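Local coordinates for protein general negative regulator of transcription subunit 4 (Saccharomyces cerevisiae, PDB 5AIE) that acts as the E3 ubiquitin ligase subunit of the CCR4-NOT complex, this chain being its zinc-binding RING domain, at residues D5-P8 / L9-E12. Sequence-based numbering, arbitrary orientation.
Sequences DYCP and LCIE. With ZN (zinc ion), chain C.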
ATOM      1  N   ASP A   5     -22.318  -7.920   5.318  1.00107.26           N
ATOM      2  CA  ASP A   5     -22.440  -9.365   5.503  1.00107.84           C
ATOM      3  C   ASP A   5     -21.305 -10.128   4.822  1.00104.69           C
ATOM      4  O   ASP A   5     -21.514 -11.211   4.274  1.00112.73           O
ATOM      5  CB  ASP A   5     -23.793  -9.862   4.984  1.00106.52           C
ATOM      6  N   TYR A   6     -20.107  -9.556   4.860  1.00104.30           N
ATOM      7  CA  TYR A   6     -18.925 -10.190   4.285  1.00 98.44           C
ATOM      8  C   TYR A   6     -17.667  -9.790   5.046  1.00 98.97           C
ATOM      9  O   TYR A   6     -17.493  -8.624   5.402  1.00108.94           O
ATOM     10  CB  TYR A   6     -18.776  -9.823   2.806  1.00102.44           C
ATOM     11  CG  TYR A   6     -19.614 -10.657   1.863  1.00107.18           C
ATOM     12  CD1 TYR A   6     -19.191 -11.915   1.458  1.00111.89           C
ATOM     13  CD2 TYR A   6     -20.820 -10.179   1.367  1.00110.48           C
ATOM     14  CE1 TYR A   6     -19.950 -12.681   0.593  1.00115.71           C
ATOM     15  CE2 TYR A   6     -21.587 -10.938   0.501  1.00116.84           C
ATOM     16  CZ  TYR A   6     -21.146 -12.188   0.117  1.00117.64           C
ATOM     17  OH  TYR A   6     -21.904 -12.947  -0.745  1.00120.03           O
ATOM     18  N   CYS A   7     -16.791 -10.759   5.293  1.00 95.89           N
ATOM     19  CA  CYS A   7     -15.518 -10.481   5.945  1.00 92.44           C
ATOM     20  C   CYS A   7     -14.615  -9.681   5.014  1.00 94.45           C
ATOM     21  O   CYS A   7     -14.351 -10.101   3.890  1.00 96.76           O
ATOM     22  CB  CYS A   7     -14.829 -11.779   6.367  1.00 99.33           C
ATOM     23  SG  CYS A   7     -13.288 -11.546   7.285  1.00 97.38           S
ATOM     24  N   PRO A   8     -14.140  -8.518   5.482  1.00 97.80           N
ATOM     25  CA  PRO A   8     -13.327  -7.612   4.662  1.00 88.04           C
ATOM     26  C   PRO A   8     -11.915  -8.131   4.393  1.00 89.35           C
ATOM     27  O   PRO A   8     -11.162  -7.485   3.664  1.00 89.08           O
ATOM     28  CB  PRO A   8     -13.279  -6.335   5.504  1.00 79.97           C
ATOM     29  CG  PRO A   8     -13.437  -6.811   6.905  1.00 83.02           C
ATOM     30  CD  PRO A   8     -14.373  -7.983   6.834  1.00 90.22           C
ATOM     31  N   LEU A   9     -11.563  -9.275   4.970  1.00 88.48           N
ATOM     32  CA  LEU A   9     -10.216  -9.815   4.820  1.00 91.12           C
ATOM     33  C   LEU A   9     -10.167 -10.986   3.841  1.00 95.04           C
ATOM     34  O   LEU A   9      -9.336 -11.009   2.932  1.00 91.40           O
ATOM     35  CB  LEU A   9      -9.663 -10.253   6.178  1.00 92.74           C
ATOM     36  CG  LEU A   9      -9.682  -9.212   7.299  1.00 85.35           C
ATOM     37  CD1 LEU A   9      -8.930  -9.725   8.515  1.00 86.36           C
ATOM     38  CD2 LEU A   9      -9.100  -7.892   6.820  1.00 91.11           C
ATOM     39  N   CYS A  10     -11.056 -11.956   4.029  1.00 97.96           N
ATOM     40  CA  CYS A  10     -11.048 -13.165   3.209  1.00104.43           C
ATOM     41  C   CYS A  10     -12.240 -13.234   2.258  1.00107.50           C
ATOM     42  O   CYS A  10     -12.385 -14.204   1.510  1.00109.85           O
ATOM     43  CB  CYS A  10     -11.026 -14.407   4.103  1.00 98.24           C
ATOM     44  SG  CYS A  10     -12.400 -14.509   5.272  1.00109.61           S
ATOM     45  N   ILE A  11     -13.076 -12.199   2.288  1.00101.47           N
ATOM     46  CA  ILE A  11     -14.269 -12.105   1.442  1.00 99.87           C
ATOM     47  C   ILE A  11     -15.127 -13.366   1.555  1.00110.10           C
ATOM     48  O   ILE A  11     -15.487 -13.988   0.554  1.00113.79           O
ATOM     49  CB  ILE A  11     -13.902 -11.852  -0.039  1.00 97.09           C
ATOM     50  CG1 ILE A  11     -12.702 -10.909  -0.142  1.00102.77           C
ATOM     51  CG2 ILE A  11     -15.087 -11.264  -0.797  1.00100.59           C
ATOM     52  CD1 ILE A  11     -12.970  -9.512   0.384  1.00 98.74           C
ATOM     53  N   GLU A  12     -15.440 -13.745   2.789  1.00107.73           N
ATOM     54  CA  GLU A  12     -16.276 -14.909   3.044  1.00112.60           C
ATOM     55  C   GLU A  12     -17.593 -14.492   3.686  1.00112.81           C
ATOM     56  O   GLU A  12     -17.631 -13.539   4.464  1.00111.36           O
ATOM     57  CB  GLU A  12     -15.544 -15.915   3.935  1.00115.96           C
ATOM     58  CG  GLU A  12     -14.414 -16.648   3.237  1.00119.21           C
ATOM     59  CD  GLU A  12     -14.898 -17.473   2.062  1.00122.82           C
ATOM     60  OE1 GLU A  12     -15.949 -18.135   2.194  1.00123.56           O
ATOM     61  OE2 GLU A  12     -14.232 -17.454   1.006  1.00125.32           O
TER
HETATM   62 ZN    ZN C1083     -12.228 -14.012   7.598  1.00 93.17          ZN
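Cys-7 and Cys-10 bring their thiolates together on one zinc ion as the two cysteines of a CxxC turn of the zinc-knuckle kind, which supplies two ligands of a RING-domain zinc site. Cys-10 SG lies 2.4 Å from the zinc and Cys-7 SG 2.7 Å, with Cys-34, in helix 32-40, also on the metal. With chi1 at -176° the sulfur of Cys-7 extends away from its own amide nitrogen, whereas that of Cys-10 sits between N and the carbonyl carbon (chi1 57°); from these different settings both converge on the ion. Backbone bonds close the turn: Cys-7 N gives a nearly straight hydrogen bond to Glu-12 O (3.0 Å, 175° at the hydrogen), and Ile-11 N a bent, weak one to Cys-7 O (2.9 Å). A weak, long N-H...S bond runs from Leu-9 N to Cys-7 SG at 3.7 Å.

Against this buried sulfur side, the ring of Tyr-6 is loose and exposed: its CD1 edge comes near Ile-11 C, and CD1 stands 3.8 Å from Glu-12 O. The partner protein meets the turn at Glu-12, whose OE2 forms a salt bridge with a basic side chain on that chain. The weak N-H...S bond would probably offset some negative charge on the zinc-bound Cys-7 sulfur, as in other zinc knuckles.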